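Local coordinates for uncharacterized protein (Staphylococcus aureus subsp. aureus, PDB 4H0A) that is of unknown function but joins a CAP-associated N-terminal region to a domain of the cysteine-rich secretory protein (CAP) family, at residues F126-G130 with K131-F135; R170-T173 with K174-A178; Y183-N186 with S187-S191. All coordinates share one frame; numbering follows the deposited sequence.

Contact 1: F126-G130 with K131-F135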
ATOM      1  N   PHE A 126       9.372 -17.575  10.272  1.00 72.31           N
ATOM      2  CA  PHE A 126      10.740 -17.065  10.359  1.00 70.37           C
ATOM      3  C   PHE A 126      11.002 -16.497  11.742  1.00 77.18           C
ATOM      4  O   PHE A 126      10.064 -16.312  12.520  1.00 77.67           O
ATOM      5  CB  PHE A 126      10.993 -15.982   9.279  1.00 67.56           C
ATOM      6  CG  PHE A 126      10.039 -14.814   9.341  1.00 65.86           C
ATOM      7  CD1 PHE A 126      10.270 -13.753  10.204  1.00 66.70           C
ATOM      8  CD2 PHE A 126       8.932 -14.757   8.512  1.00 67.64           C
ATOM      9  CE1 PHE A 126       9.397 -12.669  10.254  1.00 65.43           C
ATOM     10  CE2 PHE A 126       8.055 -13.674   8.567  1.00 67.84           C
ATOM     11  CZ  PHE A 126       8.295 -12.633   9.437  1.00 64.37           C
ATOM     12  N   LYS A 127      12.265 -16.164  12.025  1.00 75.52           N
ATOM     13  CA  LYS A 127      12.657 -15.531  13.287  1.00 76.16           C
ATOM     14  C   LYS A 127      13.263 -14.167  13.023  1.00 76.88           C
ATOM     15  O   LYS A 127      13.994 -14.009  12.045  1.00 75.87           O
ATOM     16  CB  LYS A 127      13.661 -16.398  14.063  1.00 82.63           C
ATOM     17  CG  LYS A 127      13.057 -17.676  14.617  1.00 98.24           C
ATOM     18  CD  LYS A 127      13.997 -18.365  15.600  1.00113.80           C
ATOM     19  CE  LYS A 127      13.337 -19.561  16.248  1.00131.50           C
ATOM     20  NZ  LYS A 127      14.194 -20.160  17.309  1.00146.53           N
ATOM     21  N   VAL A 128      12.924 -13.176  13.865  1.00 72.64           N
ATOM     22  CA  VAL A 128      13.485 -11.820  13.834  1.00 70.23           C
ATOM     23  C   VAL A 128      14.098 -11.600  15.205  1.00 78.54           C
ATOM     24  O   VAL A 128      13.345 -11.440  16.174  1.00 77.73           O
ATOM     25  CB  VAL A 128      12.453 -10.721  13.480  1.00 70.74           C
ATOM     26  CG1 VAL A 128      13.017  -9.321  13.741  1.00 68.53           C
ATOM     27  CG2 VAL A 128      12.002 -10.848  12.037  1.00 68.49           C
ATOM     28  N   ASP A 129      15.451 -11.643  15.300  1.00 78.58           N
ATOM     29  CA  ASP A 129      16.169 -11.463  16.563  1.00 81.00           C
ATOM     30  C   ASP A 129      15.756 -12.558  17.590  1.00 89.91           C
ATOM     31  O   ASP A 129      15.552 -12.261  18.769  1.00 91.37           O
ATOM     32  CB  ASP A 129      15.893 -10.032  17.086  1.00 80.69           C
ATOM     33  CG  ASP A 129      16.726  -9.581  18.256  1.00 90.33           C
ATOM     34  OD1 ASP A 129      17.759 -10.219  18.525  1.00 93.11           O
ATOM     35  OD2 ASP A 129      16.331  -8.599  18.920  1.00 89.41           O
ATOM     36  N   GLY A 130      15.601 -13.798  17.108  1.00 88.82           N
ATOM     37  CA  GLY A 130      15.214 -14.944  17.930  1.00 92.40           C
ATOM     38  C   GLY A 130      13.724 -15.135  18.184  1.00 96.25           C
ATOM     39  O   GLY A 130      13.327 -16.205  18.649  1.00 99.47           O
ATOM     40  N   LYS A 131      12.876 -14.127  17.897  1.00 88.43           N
ATOM     41  CA  LYS A 131      11.431 -14.215  18.133  1.00 87.65           C
ATOM     42  C   LYS A 131      10.749 -14.815  16.915  1.00 87.59           C
ATOM     43  O   LYS A 131      10.914 -14.304  15.812  1.00 83.87           O
ATOM     44  CB  LYS A 131      10.859 -12.826  18.446  1.00 88.41           C
ATOM     45  CG  LYS A 131       9.411 -12.822  18.911  1.00107.96           C
ATOM     46  CD  LYS A 131       8.939 -11.403  19.242  1.00119.76           C
ATOM     47  CE  LYS A 131       7.442 -11.249  19.131  1.00131.51           C
ATOM     48  NZ  LYS A 131       7.010  -9.838  19.334  1.00136.94           N
ATOM     49  N   LYS A 132       9.973 -15.885  17.107  1.00 85.16           N
ATOM     50  CA  LYS A 132       9.293 -16.551  15.997  1.00 84.23           C
ATOM     51  C   LYS A 132       8.055 -15.773  15.546  1.00 85.07           C
ATOM     52  O   LYS A 132       7.298 -15.268  16.372  1.00 85.04           O
ATOM     53  CB  LYS A 132       8.897 -17.992  16.376  1.00 90.71           C
ATOM     54  CG  LYS A 132       8.088 -18.711  15.289  1.00105.05           C
ATOM     55  CD  LYS A 132       8.208 -20.222  15.368  1.00118.08           C
ATOM     56  CE  LYS A 132       7.008 -20.921  14.763  1.00129.30           C
ATOM     57  NZ  LYS A 132       7.284 -22.354  14.478  1.00139.56           N
ATOM     58  N   TYR A 133       7.867 -15.690  14.223  1.00 79.01           N
ATOM     59  CA  TYR A 133       6.703 -15.093  13.574  1.00 76.80           C
ATOM     60  C   TYR A 133       6.128 -16.114  12.617  1.00 82.14           C
ATOM     61  O   TYR A 133       6.873 -16.648  11.797  1.00 81.98           O
ATOM     62  CB  TYR A 133       7.080 -13.814  12.819  1.00 73.59           C
ATOM     63  CG  TYR A 133       7.404 -12.667  13.741  1.00 73.89           C
ATOM     64  CD1 TYR A 133       8.685 -12.493  14.239  1.00 75.74           C
ATOM     65  CD2 TYR A 133       6.414 -11.798  14.178  1.00 74.53           C
ATOM     66  CE1 TYR A 133       8.983 -11.460  15.122  1.00 75.56           C
ATOM     67  CE2 TYR A 133       6.701 -10.755  15.055  1.00 75.43           C
ATOM     68  CZ  TYR A 133       7.987 -10.594  15.534  1.00 83.47           C
ATOM     69  OH  TYR A 133       8.268  -9.564  16.399  1.00 85.23           O
ATOM     70  N   GLU A 134       4.837 -16.430  12.742  1.00 79.59           N
ATOM     71  CA  GLU A 134       4.168 -17.365  11.836  1.00 79.86           C
ATOM     72  C   GLU A 134       2.867 -16.740  11.376  1.00 81.77           C
ATOM     73  O   GLU A 134       2.059 -16.337  12.213  1.00 82.84           O
ATOM     74  CB  GLU A 134       3.923 -18.717  12.501  1.00 85.66           C
ATOM     75  CG  GLU A 134       3.592 -19.787  11.476  1.00 94.12           C
ATOM     76  CD  GLU A 134       3.270 -21.147  12.057  1.00110.27           C
ATOM     77  OE1 GLU A 134       3.165 -21.255  13.300  1.00 97.24           O
ATOM     78  OE2 GLU A 134       3.097 -22.101  11.265  1.00104.34           O
ATOM     79  N   PHE A 135       2.679 -16.610  10.056  1.00 75.22           N
ATOM     80  CA  PHE A 135       1.478 -15.993   9.500  1.00 73.44           C
ATOM     81  C   PHE A 135       0.461 -17.028   9.069  1.00 81.12           C
ATOM     82  O   PHE A 135       0.833 -18.054   8.508  1.00 82.70           O
ATOM     83  CB  PHE A 135       1.824 -15.115   8.292  1.00 70.58           C
ATOM     84  CG  PHE A 135       2.580 -13.857   8.630  1.00 69.18           C
ATOM     85  CD1 PHE A 135       2.023 -12.894   9.461  1.00 71.08           C
ATOM     86  CD2 PHE A 135       3.812 -13.594   8.054  1.00 68.78           C
ATOM     87  CE1 PHE A 135       2.694 -11.701   9.721  1.00 68.83           C
ATOM     88  CE2 PHE A 135       4.486 -12.407   8.329  1.00 68.67           C
ATOM     89  CZ  PHE A 135       3.926 -11.474   9.165  1.00 65.81           C
TER
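F126 pairs with Y133 across two antiparallel strands through both backbone bonds of a hydrogen-bonded pair. The Y133 N-H reaches F126 O at 2.8 Å, and F126 N is bonded to Y133 O in return. The two rings lie on the same face of the sheet but are slid past each other: their planes are only 21° apart, yet the rings barely overlap. What sits over the face of the F126 ring is the Y133 methylene, with CB 3.6 Å from F126 CE1, a CH-pi contact. The F126 CG is wedged between its own N and carbonyl carbon (chi1 57°), a setting that swings the ring across toward the neighbouring strand. Near the plane of this ring, at its edge, F135 CE2 comes to 3.8 Å from F126 CE2. K127 faces the other side of the sheet beside K132, a non-hydrogen-bonded pair whose two extended chains lead away from the contact. V128 returns to the aromatic face and rests its CB 3.9 Å from CE1 of Y133. Its backbone N is bonded to K131 O, while the K131 N-H returns to V128 O at 3.2 Å. Beyond V128 the chain turns through D129 and G130, both with positive phi. K131 starts on the aromatic face and its extended chain leads away from the first strand, where NZ is bonded to T190 O and, weakly, to Y133 OH. With the two-residue type I' turn running from V128 to K131, this is a classic tight beta hairpin, whose aromatic face is laid against helix 174-180.

Contact 2: R170-T173 with K174-A178. With EDO (1,2-ethanediol), chain C.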
ATOM      1  N   ARG A 170       6.001  -5.879  -3.703  1.00 38.28           N
ATOM      2  CA  ARG A 170       6.822  -5.308  -2.649  1.00 36.26           C
ATOM      3  C   ARG A 170       7.835  -6.345  -2.248  1.00 40.76           C
ATOM      4  O   ARG A 170       7.440  -7.404  -1.761  1.00 41.50           O
ATOM      5  CB  ARG A 170       6.019  -4.836  -1.423  1.00 36.99           C
ATOM      6  CG  ARG A 170       6.937  -4.437  -0.239  1.00 39.18           C
ATOM      7  CD  ARG A 170       6.270  -3.475   0.713  1.00 40.86           C
ATOM      8  NE  ARG A 170       5.122  -4.085   1.380  1.00 41.22           N
ATOM      9  CZ  ARG A 170       4.216  -3.414   2.084  1.00 46.38           C
ATOM     10  NH1 ARG A 170       4.330  -2.098   2.248  1.00 36.99           N
ATOM     11  NH2 ARG A 170       3.199  -4.052   2.643  1.00 37.42           N
ATOM     12  N   PHE A 171       9.132  -6.073  -2.487  1.00 36.78           N
ATOM     13  CA  PHE A 171      10.203  -6.959  -2.025  1.00 37.56           C
ATOM     14  C   PHE A 171      10.619  -6.433  -0.670  1.00 41.74           C
ATOM     15  O   PHE A 171      10.796  -5.218  -0.544  1.00 40.25           O
ATOM     16  CB  PHE A 171      11.375  -6.995  -3.003  1.00 39.68           C
ATOM     17  CG  PHE A 171      11.092  -7.785  -4.258  1.00 43.16           C
ATOM     18  CD1 PHE A 171      10.580  -7.163  -5.385  1.00 45.04           C
ATOM     19  CD2 PHE A 171      11.410  -9.138  -4.336  1.00 46.97           C
ATOM     20  CE1 PHE A 171      10.363  -7.884  -6.559  1.00 47.48           C
ATOM     21  CE2 PHE A 171      11.193  -9.855  -5.509  1.00 51.62           C
ATOM     22  CZ  PHE A 171      10.667  -9.225  -6.612  1.00 49.08           C
ATOM     23  N   LEU A 172      10.750  -7.296   0.348  1.00 39.15           N
ATOM     24  CA  LEU A 172      11.115  -6.811   1.681  1.00 39.47           C
ATOM     25  C   LEU A 172      11.764  -7.889   2.539  1.00 45.12           C
ATOM     26  O   LEU A 172      11.645  -9.080   2.257  1.00 45.10           O
ATOM     27  CB  LEU A 172       9.887  -6.216   2.415  1.00 38.96           C
ATOM     28  CG  LEU A 172       8.808  -7.171   2.989  1.00 44.75           C
ATOM     29  CD1 LEU A 172       7.681  -6.366   3.619  1.00 43.57           C
ATOM     30  CD2 LEU A 172       8.226  -8.099   1.914  1.00 49.37           C
ATOM     31  N   THR A 173      12.464  -7.450   3.593  1.00 43.65           N
ATOM     32  CA  THR A 173      13.125  -8.366   4.517  1.00 45.32           C
ATOM     33  C   THR A 173      12.131  -8.891   5.536  1.00 49.58           C
ATOM     34  O   THR A 173      11.066  -8.310   5.734  1.00 47.42           O
ATOM     35  CB  THR A 173      14.287  -7.676   5.238  1.00 49.43           C
ATOM     36  OG1 THR A 173      13.760  -6.649   6.075  1.00 44.41           O
ATOM     37  CG2 THR A 173      15.314  -7.100   4.274  1.00 50.67           C
ATOM     38  N   LYS A 174      12.503  -9.971   6.215  1.00 49.04           N
ATOM     39  CA  LYS A 174      11.682 -10.535   7.281  1.00 50.46           C
ATOM     40  C   LYS A 174      11.443  -9.524   8.445  1.00 53.08           C
ATOM     41  O   LYS A 174      10.355  -9.519   9.022  1.00 52.10           O
ATOM     42  CB  LYS A 174      12.308 -11.826   7.821  1.00 54.89           C
ATOM     43  CG  LYS A 174      13.704 -11.704   8.417  1.00 60.54           C
ATOM     44  CD  LYS A 174      14.276 -13.117   8.678  1.00 66.50           C
ATOM     45  CE  LYS A 174      15.706 -13.085   9.152  1.00 70.28           C
ATOM     46  NZ  LYS A 174      15.831 -12.594  10.545  1.00 73.98           N
ATOM     47  N   GLU A 175      12.396  -8.620   8.732  1.00 50.08           N
ATOM     48  CA  GLU A 175      12.174  -7.663   9.838  1.00 49.88           C
ATOM     49  C   GLU A 175      11.163  -6.615   9.405  1.00 49.52           C
ATOM     50  O   GLU A 175      10.324  -6.264  10.229  1.00 48.36           O
ATOM     51  CB  GLU A 175      13.438  -7.022  10.468  1.00 52.25           C
ATOM     52  CG  GLU A 175      14.723  -7.073   9.674  1.00 67.19           C
ATOM     53  CD  GLU A 175      15.386  -8.426   9.488  1.00 76.88           C
ATOM     54  OE1 GLU A 175      15.609  -9.141  10.491  1.00 72.66           O
ATOM     55  OE2 GLU A 175      15.643  -8.787   8.317  1.00 60.35           O
HETATM   56  N   MSE A 176      11.134  -6.195   8.110  1.00 43.76           N
HETATM   57  CA  MSE A 176      10.091  -5.261   7.675  1.00 42.30           C
HETATM   58  C   MSE A 176       8.739  -5.963   7.719  1.00 47.98           C
HETATM   59  O   MSE A 176       7.749  -5.373   8.141  1.00 48.39           O
HETATM   60  CB  MSE A 176      10.356  -4.722   6.245  1.00 42.22           C
HETATM   61  CG  MSE A 176       9.315  -3.714   5.774  1.00 47.30           C
HETATM   62 SE   MSE A 176       9.665  -1.983   6.566  0.75 53.12          SE
HETATM   63  CE  MSE A 176       8.398  -1.907   7.883  1.00 51.34           C
ATOM     64  N   LEU A 177       8.696  -7.208   7.263  1.00 46.25           N
ATOM     65  CA  LEU A 177       7.468  -7.991   7.254  1.00 49.16           C
ATOM     66  C   LEU A 177       6.902  -8.146   8.692  1.00 54.67           C
ATOM     67  O   LEU A 177       5.706  -7.958   8.892  1.00 54.42           O
ATOM     68  CB  LEU A 177       7.764  -9.367   6.623  1.00 51.62           C
ATOM     69  CG  LEU A 177       6.594 -10.213   6.192  1.00 58.76           C
ATOM     70  CD1 LEU A 177       5.789  -9.555   5.103  1.00 56.53           C
ATOM     71  CD2 LEU A 177       7.085 -11.555   5.685  1.00 63.93           C
ATOM     72  N   ALA A 178       7.759  -8.404   9.691  1.00 52.77           N
ATOM     73  CA  ALA A 178       7.305  -8.506  11.092  1.00 55.40           C
ATOM     74  C   ALA A 178       6.785  -7.154  11.610  1.00 59.17           C
ATOM     75  O   ALA A 178       5.817  -7.109  12.368  1.00 61.02           O
ATOM     76  CB  ALA A 178       8.440  -8.978  11.988  1.00 57.68           C
TER
HETATM   77  C1  EDO C 401       5.569   1.120   1.842  1.00 40.59           C
HETATM   78  O1  EDO C 401       6.144   0.003   1.187  1.00 35.22           O
HETATM   79  C2  EDO C 401       6.411   1.297   3.132  1.00 43.37           C
HETATM   80  O2  EDO C 401       5.906   2.354   3.914  1.00 44.16           O
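A helix N-cap marks the place where the chain leaves strand 166-172 and enters helix 174-180, and T173 is the capping residue. Its OG1 accepts a weak hydrogen bond from M176 N at 3.4 Å, a fairly straight one with 162° at the hydrogen. The hydroxyl reaches that N-H because it sits between the residue's own N and carbonyl carbon (chi1 66°). T173 O starts the helical bonding, taking the L177 N-H at 3.0 Å, so both polar oxygens of this residue serve the first turn. E175 folds back over the cap: its chain bends at chi2, and OE2 ends 3.5 Å from T173 CB. Its other carboxylate oxygen, OE1, meets K174 NZ in a long, weak salt bridge, whereas the stronger partner of that ammonium is K127 O of the hairpin. On the apolar side L172 lays its CD1 against the first turn, 3.8 Å from M176 CG and 4.0 Å from L177 CD1. The side chains of L172 and M176, the latter a selenomethionine, cross at about a right angle. R170, two residues earlier on the strand, takes no part in the cap. Its NH1 donates to O1 of a 1,2-ethanediol, probably from the crystallisation liquor, at 3.0 Å, the diol lying at the edge of the guanidinium; D281 makes a salt bridge to the same nitrogen and Q156 accepts from NE. Strand 166-172 runs between strands 89-96 and 153-159 in the antiparallel sheet. Beyond it the first turn, 174-178, runs at 112° to 170-172, carrying M176 onto S92 of strand 89-96 while K174, E175, L177 and A178 meet strand 125-128.

Contact 3: Y183-N186 with S187-S191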
ATOM      1  N   TYR A 183      -0.369  -9.859   7.517  1.00 61.47           N
ATOM      2  CA  TYR A 183      -1.236 -11.027   7.613  1.00 63.31           C
ATOM      3  C   TYR A 183      -1.524 -11.323   9.073  1.00 71.25           C
ATOM      4  O   TYR A 183      -0.823 -10.837   9.968  1.00 70.35           O
ATOM      5  CB  TYR A 183      -0.584 -12.243   6.945  1.00 63.30           C
ATOM      6  CG  TYR A 183       0.017 -11.949   5.592  1.00 60.01           C
ATOM      7  CD1 TYR A 183      -0.766 -11.944   4.447  1.00 61.29           C
ATOM      8  CD2 TYR A 183       1.371 -11.662   5.457  1.00 57.64           C
ATOM      9  CE1 TYR A 183      -0.220 -11.666   3.198  1.00 57.73           C
ATOM     10  CE2 TYR A 183       1.929 -11.383   4.212  1.00 55.20           C
ATOM     11  CZ  TYR A 183       1.130 -11.388   3.085  1.00 56.40           C
ATOM     12  OH  TYR A 183       1.699 -11.149   1.860  1.00 52.49           O
ATOM     13  N   GLN A 184      -2.567 -12.112   9.314  1.00 71.68           N
ATOM     14  CA  GLN A 184      -2.942 -12.506  10.664  1.00 75.03           C
ATOM     15  C   GLN A 184      -1.855 -13.397  11.245  1.00 82.03           C
ATOM     16  O   GLN A 184      -1.377 -14.304  10.560  1.00 82.50           O
ATOM     17  CB  GLN A 184      -4.297 -13.243  10.654  1.00 79.84           C
ATOM     18  CG  GLN A 184      -4.882 -13.486  12.046  1.00100.17           C
ATOM     19  CD  GLN A 184      -6.238 -14.152  11.988  1.00133.09           C
ATOM     20  OE1 GLN A 184      -6.641 -14.733  10.972  1.00129.67           O
ATOM     21  NE2 GLN A 184      -6.968 -14.106  13.093  1.00133.77           N
ATOM     22  N   LEU A 185      -1.455 -13.136  12.493  1.00 80.06           N
ATOM     23  CA  LEU A 185      -0.439 -13.944  13.160  1.00 81.70           C
ATOM     24  C   LEU A 185      -1.074 -15.136  13.839  1.00 90.51           C
ATOM     25  O   LEU A 185      -2.205 -15.045  14.317  1.00 91.96           O
ATOM     26  CB  LEU A 185       0.321 -13.123  14.213  1.00 81.02           C
ATOM     27  CG  LEU A 185       1.327 -12.104  13.707  1.00 81.37           C
ATOM     28  CD1 LEU A 185       1.740 -11.174  14.828  1.00 81.29           C
ATOM     29  CD2 LEU A 185       2.562 -12.786  13.131  1.00 82.51           C
ATOM     30  N   ASN A 186      -0.321 -16.235  13.937  1.00 89.45           N
ATOM     31  CA  ASN A 186      -0.768 -17.426  14.641  1.00 94.20           C
ATOM     32  C   ASN A 186      -0.788 -17.123  16.149  1.00101.79           C
ATOM     33  O   ASN A 186      -0.054 -16.241  16.600  1.00 98.13           O
ATOM     34  CB  ASN A 186       0.165 -18.594  14.318  1.00 95.69           C
ATOM     35  CG  ASN A 186      -0.297 -19.942  14.829  1.00116.98           C
ATOM     36  OD1 ASN A 186      -1.425 -20.119  15.306  1.00107.15           O
ATOM     37  ND2 ASN A 186       0.561 -20.937  14.702  1.00111.44           N
ATOM     38  N   SER A 187      -1.633 -17.836  16.919  1.00105.28           N
ATOM     39  CA  SER A 187      -1.775 -17.649  18.374  1.00109.02           C
ATOM     40  C   SER A 187      -0.433 -17.728  19.136  1.00115.43           C
ATOM     41  O   SER A 187      -0.286 -17.060  20.161  1.00115.90           O
ATOM     42  CB  SER A 187      -2.739 -18.681  18.953  1.00118.06           C
ATOM     43  OG  SER A 187      -2.311 -20.006  18.676  1.00130.82           O
ATOM     44  N   ASN A 188       0.528 -18.542  18.645  1.00113.06           N
ATOM     45  CA  ASN A 188       1.859 -18.673  19.258  1.00113.64           C
ATOM     46  C   ASN A 188       2.700 -17.379  19.112  1.00113.38           C
ATOM     47  O   ASN A 188       3.549 -17.113  19.961  1.00113.87           O
ATOM     48  CB  ASN A 188       2.634 -19.880  18.673  1.00116.95           C
ATOM     49  CG  ASN A 188       2.913 -19.859  17.174  1.00138.41           C
ATOM     50  OD1 ASN A 188       2.968 -18.811  16.521  1.00129.74           O
ATOM     51  ND2 ASN A 188       3.146 -21.032  16.597  1.00131.87           N
ATOM     52  N   SER A 189       2.473 -16.596  18.042  1.00105.56           N
ATOM     53  CA  SER A 189       3.209 -15.353  17.786  1.00101.38           C
ATOM     54  C   SER A 189       2.599 -14.170  18.551  1.00105.18           C
ATOM     55  O   SER A 189       1.434 -14.225  18.949  1.00107.00           O
ATOM     56  CB  SER A 189       3.225 -15.046  16.291  1.00100.25           C
ATOM     57  OG  SER A 189       3.860 -16.076  15.550  1.00107.68           O
ATOM     58  N   THR A 190       3.395 -13.104  18.752  1.00 99.27           N
ATOM     59  CA  THR A 190       2.980 -11.876  19.442  1.00 98.28           C
ATOM     60  C   THR A 190       3.279 -10.682  18.543  1.00 98.74           C
ATOM     61  O   THR A 190       4.371 -10.600  17.980  1.00 96.09           O
ATOM     62  CB  THR A 190       3.696 -11.743  20.801  1.00105.00           C
ATOM     63  OG1 THR A 190       3.497 -12.936  21.563  1.00107.59           O
ATOM     64  CG2 THR A 190       3.213 -10.538  21.605  1.00102.29           C
ATOM     65  N   SER A 191       2.315  -9.757  18.413  1.00 95.22           N
ATOM     66  CA  SER A 191       2.470  -8.553  17.591  1.00 91.76           C
ATOM     67  C   SER A 191       3.513  -7.604  18.213  1.00 95.26           C
ATOM     68  O   SER A 191       3.573  -7.477  19.441  1.00 96.98           O
ATOM     69  CB  SER A 191       1.125  -7.841  17.446  1.00 95.63           C
ATOM     70  OG  SER A 191       1.223  -6.627  16.720  1.00103.09           O
TER
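S187 follows N186 into the turn and touches its side chain. The S187 backbone N lies 2.8 Å from N186 OD1 in a weak bond, bent to 124° at the hydrogen, and its OG makes a longer, weak bond to the same oxygen. N188 comes next, its side-chain amide crossing that of N186 obliquely with the planes 57° apart. The two ND2 atoms are 3.2 Å apart but, both being donors, do not bond each other; they converge instead on OE1 of E134, hydrogen-bonded to N186 ND2 and weakly to N188 ND2. Four residues, N186 to S189, form a type I beta turn closed by S189 N donating to N186 O at 2.9 Å. With OG beside its own backbone N (chi1 -61°), S189 gives its hydroxyl proton to N188 OD1 at 3.0 Å, and its OG in turn accepts from E134 N. Its CB rests against CD2 of L185, 3.9 Å away. T190 touches L185 CD1 through its backbone. S191 then brings its CA within 3.9 Å of L185 CD1, and its OG is bonded to E181.

In the fold
Contacts 1 and 3 meet in one small sheet, where strand 131-136 lies between strands 125-128 and 184-185; contact 2 belongs to the larger antiparallel sheet and to the helix leaving it. Contact 3 is a surface turn, its chemistry mostly amides and hydroxyls gathered round E134. Contacts 1 and 2 are partly buried and combine backbone bonds with apolar side chains, aromatic in the hairpin and aliphatic at the cap. These two also touch, with L177 CD2 packed on F126 CE2. Contacts 2 and 3 do not touch, though helix 174-180 leads along the chain into strand 184-185.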